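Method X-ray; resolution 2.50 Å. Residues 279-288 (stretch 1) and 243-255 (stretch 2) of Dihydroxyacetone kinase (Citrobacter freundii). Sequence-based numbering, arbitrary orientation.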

# COMPACT_ATOMS: atom_id res chain seq x y z
N SER A 279 -0.18 17.53 -15.64
CA SER A 279 1.07 18.27 -15.60
C SER A 279 1.60 18.52 -17.00
O SER A 279 1.16 17.89 -17.96
CB SER A 279 2.11 17.51 -14.76
OG SER A 279 2.58 16.36 -15.44
N PRO A 280 2.54 19.45 -17.14
CA PRO A 280 3.13 19.77 -18.44
C PRO A 280 3.78 18.54 -19.06
O PRO A 280 4.15 18.54 -20.23
CB PRO A 280 4.15 20.85 -18.11
CG PRO A 280 3.55 21.51 -16.92
CD PRO A 280 3.06 20.36 -16.10
N LEU A 281 3.91 17.48 -18.26
CA LEU A 281 4.54 16.24 -18.71
C LEU A 281 3.55 15.38 -19.50
O LEU A 281 3.92 14.47 -20.24
CB LEU A 281 5.03 15.47 -17.49
CG LEU A 281 5.84 14.20 -17.69
CD1 LEU A 281 7.07 14.50 -18.52
CD2 LEU A 281 6.24 13.67 -16.33
N HIS A 282 2.28 15.71 -19.32
CA HIS A 282 1.14 15.04 -19.92
C HIS A 282 1.19 14.68 -21.41
O HIS A 282 1.00 13.52 -21.78
CB HIS A 282 -0.11 15.88 -19.60
CG HIS A 282 -1.20 15.79 -20.62
ND1 HIS A 282 -1.89 14.62 -20.89
CD2 HIS A 282 -1.75 16.74 -21.42
CE1 HIS A 282 -2.81 14.86 -21.80
NE2 HIS A 282 -2.75 16.13 -22.14
N SER A 283 1.45 15.67 -22.26
CA SER A 283 1.47 15.46 -23.71
C SER A 283 2.54 14.52 -24.26
O SER A 283 2.55 14.25 -25.45
CB SER A 283 1.60 16.81 -24.43
OG SER A 283 2.82 17.45 -24.10
N ARG A 284 3.42 14.01 -23.41
CA ARG A 284 4.47 13.13 -23.89
C ARG A 284 4.37 11.73 -23.31
O ARG A 284 5.20 10.88 -23.59
CB ARG A 284 5.84 13.72 -23.53
CG ARG A 284 6.06 15.11 -24.09
CD ARG A 284 7.36 15.71 -23.60
NE ARG A 284 8.50 14.86 -23.90
CZ ARG A 284 9.73 15.09 -23.46
NH1 ARG A 284 9.98 16.15 -22.71
NH2 ARG A 284 10.71 14.24 -23.75
N ILE A 285 3.34 11.50 -22.50
CA ILE A 285 3.13 10.20 -21.87
C ILE A 285 2.35 9.23 -22.74
O ILE A 285 1.26 9.54 -23.20
CB ILE A 285 2.33 10.33 -20.56
CG1 ILE A 285 2.88 11.48 -19.71
CG2 ILE A 285 2.40 9.01 -19.79
CD1 ILE A 285 3.66 11.09 -18.54
N ASP A 286 2.90 8.03 -22.94
CA ASP A 286 2.21 7.02 -23.74
C ASP A 286 1.87 5.84 -22.87
O ASP A 286 1.08 4.98 -23.24
CB ASP A 286 3.05 6.55 -24.94
CG ASP A 286 3.21 7.61 -26.01
OD1 ASP A 286 2.25 8.40 -26.21
OD2 ASP A 286 4.28 7.66 -26.66
N TRP A 287 2.50 5.79 -21.69
CA TRP A 287 2.24 4.71 -20.77
C TRP A 287 2.40 5.10 -19.30
O TRP A 287 3.24 5.91 -18.95
CB TRP A 287 3.15 3.51 -21.05
CG TRP A 287 3.12 3.00 -22.46
CD1 TRP A 287 3.98 3.32 -23.47
CD2 TRP A 287 2.17 2.08 -23.02
NE1 TRP A 287 3.62 2.67 -24.62
CE2 TRP A 287 2.51 1.90 -24.37
CE3 TRP A 287 1.06 1.40 -22.50
CZ2 TRP A 287 1.78 1.06 -25.23
CZ3 TRP A 287 0.33 0.57 -23.35
CH2 TRP A 287 0.70 0.41 -24.70
N LEU A 288 1.55 4.51 -18.45
CA LEU A 288 1.62 4.70 -17.01
C LEU A 288 1.92 3.34 -16.39
O LEU A 288 1.37 2.33 -16.82
CB LEU A 288 0.31 5.21 -16.43
CG LEU A 288 -0.05 6.68 -16.61
CD1 LEU A 288 -1.32 6.95 -15.84
CD2 LEU A 288 1.07 7.57 -16.10
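Stretch 2 (243-255) KLLAALPETGRLA

Stretch 2 begins in the tail of a helix that starts earlier in the chain, then winds through a loop and passes into a strand that includes Leu254 and Ala255 and continues later in the chain. That strand runs parallel to the strand of stretch 1, which starts at Ile285 just after a short 3-10 segment. The pairing is brief: Leu254 N donates to Arg284 O at 2.7 Å, and Asp286 N donates to Leu254 O at 2.9 Å, so Leu254 is held through both its backbone polar atoms. Ile285 faces Leu254 with CA atoms 4.8 Å apart, and Trp287 faces Ala255 with CA atoms 4.6 Å apart. Two residues are spent on one strand for one on the other, a beta bulge, and Asp286, with phi/psi of -116/-14, departs from extended geometry there.

Leu281 is the main apolar bump. It lies within the type I turn from Ser279 to His282; its CA-to-CB bond points sideways, but the t, p rotamer carries its end into a hollow lined by leucines. Leu281 CD1 lies 3.4 Å from Leu254 CD1, 3.7 Å from Leu245 CD2 and 4.2 Å from Leu248 CD1, while Leu281 CD2 is 4.4 Å from Leu244 CD1. Branched, flexible leucines suit such a site because their methyl groups can fill an irregular space without leaving a polar group unpaired. At the margin, Pro280 CB rests 4.2 Å from Leu245 CD1.

The loop of stretch 2 forms a second hollow, filled by the long side chain of Arg284. Its planar guanidinium slips between Leu254 CD1 over one face and Thr251 CA with Glu250 O over the opposite face. Carbonyls meet its edge: Arg284 NE and NH2 donate to Gly252 O at 2.9 and 3.0 Å, and Arg284 NH2 donates to Pro249 O at 3.2 Å. Arginine suits the place because its flat, many-donor end can fill the hollow and bond to the carbonyls of Pro249 and Gly252. Gly252, at phi/psi of 123/150, adopts a conformation in which a CB would be jammed against the preceding carbonyl.

Arg253 reaches back the other way. Its three m rotamers fold the chain over stretch 1, laying one guanidinium face on Arg284 CA, 3.5 Å from Arg253 NH1. Arg253 NE and NH2 bind Asp286 OD2 and OD1, both at 2.8 Å, in a two-pronged salt bridge, while Arg253 NH1 donates to Ser283 O at 2.9 Å. Past the bulge, Trp287 pairs with Ala255: the Ala255 CB lies 4.2 Å from Trp287 CB on the same face of the sheet, while the indole leads away.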

# COMPACT_ATOMS: atom_id res chain seq x y z
N LYS A 243 11.45 19.45 -12.41
CA LYS A 243 12.76 18.84 -12.26
C LYS A 243 12.94 17.65 -13.18
O LYS A 243 14.03 17.42 -13.69
CB LYS A 243 13.00 18.47 -10.80
CG LYS A 243 13.03 19.69 -9.93
CD LYS A 243 13.34 19.40 -8.49
CE LYS A 243 13.42 20.70 -7.70
NZ LYS A 243 14.39 21.66 -8.34
N LEU A 244 11.87 16.89 -13.40
CA LEU A 244 11.97 15.76 -14.30
C LEU A 244 12.20 16.27 -15.71
O LEU A 244 13.07 15.77 -16.43
CB LEU A 244 10.70 14.90 -14.25
CG LEU A 244 10.63 13.86 -13.13
CD1 LEU A 244 9.24 13.25 -13.08
CD2 LEU A 244 11.67 12.78 -13.35
N LEU A 245 11.44 17.29 -16.11
CA LEU A 245 11.58 17.86 -17.44
C LEU A 245 12.97 18.44 -17.69
O LEU A 245 13.50 18.34 -18.80
CB LEU A 245 10.52 18.93 -17.69
CG LEU A 245 9.12 18.40 -18.03
CD1 LEU A 245 8.18 19.55 -18.31
CD2 LEU A 245 9.20 17.48 -19.24
N ALA A 246 13.55 19.04 -16.66
CA ALA A 246 14.87 19.63 -16.79
C ALA A 246 15.94 18.56 -17.02
O ALA A 246 17.00 18.85 -17.57
CB ALA A 246 15.21 20.43 -15.54
N ALA A 247 15.66 17.32 -16.62
CA ALA A 247 16.63 16.26 -16.80
C ALA A 247 16.36 15.43 -18.04
O ALA A 247 17.26 14.77 -18.55
CB ALA A 247 16.65 15.36 -15.58
N LEU A 248 15.13 15.47 -18.52
CA LEU A 248 14.75 14.70 -19.70
C LEU A 248 15.10 15.42 -20.98
O LEU A 248 15.31 16.63 -20.98
CB LEU A 248 13.25 14.44 -19.68
CG LEU A 248 12.69 13.46 -18.65
CD1 LEU A 248 11.20 13.72 -18.43
CD2 LEU A 248 12.95 12.04 -19.12
N PRO A 249 15.19 14.68 -22.10
CA PRO A 249 15.51 15.30 -23.39
C PRO A 249 14.34 16.25 -23.66
O PRO A 249 13.25 16.04 -23.14
CB PRO A 249 15.51 14.11 -24.35
CG PRO A 249 15.98 13.00 -23.49
CD PRO A 249 15.20 13.21 -22.22
N GLU A 250 14.54 17.30 -24.46
CA GLU A 250 13.45 18.23 -24.69
C GLU A 250 12.33 17.63 -25.55
O GLU A 250 11.25 18.21 -25.65
CB GLU A 250 13.97 19.53 -25.31
CG GLU A 250 14.02 19.55 -26.82
CD GLU A 250 14.41 20.92 -27.35
OE1 GLU A 250 15.56 21.34 -27.11
OE2 GLU A 250 13.55 21.57 -28.01
N THR A 251 12.58 16.48 -26.17
CA THR A 251 11.55 15.84 -26.98
C THR A 251 11.62 14.33 -26.85
O THR A 251 12.66 13.78 -26.46
CB THR A 251 11.66 16.21 -28.49
OG1 THR A 251 12.81 15.57 -29.05
CG2 THR A 251 11.76 17.72 -28.68
N GLY A 252 10.52 13.67 -27.20
CA GLY A 252 10.46 12.22 -27.13
C GLY A 252 9.33 11.70 -26.27
O GLY A 252 8.91 12.35 -25.31
N ARG A 253 8.82 10.51 -26.61
CA ARG A 253 7.74 9.90 -25.86
C ARG A 253 8.28 9.36 -24.53
O ARG A 253 9.48 9.10 -24.38
CB ARG A 253 7.09 8.78 -26.68
CG ARG A 253 6.57 9.23 -28.04
CD ARG A 253 5.80 10.53 -27.95
NE ARG A 253 4.53 10.38 -27.23
CZ ARG A 253 3.71 11.39 -26.96
NH1 ARG A 253 4.03 12.62 -27.34
NH2 ARG A 253 2.57 11.18 -26.30
N LEU A 254 7.37 9.20 -23.57
CA LEU A 254 7.73 8.75 -22.23
C LEU A 254 6.77 7.76 -21.58
O LEU A 254 5.57 7.77 -21.79
CB LEU A 254 7.81 9.95 -21.27
CG LEU A 254 8.72 11.14 -21.62
CD1 LEU A 254 8.31 12.38 -20.86
CD2 LEU A 254 10.17 10.80 -21.33
N ALA A 255 7.37 6.91 -20.78
CA ALA A 255 6.62 5.97 -19.96
C ALA A 255 6.86 6.50 -18.54
O ALA A 255 8.00 6.78 -18.19
CB ALA A 255 7.14 4.54 -20.10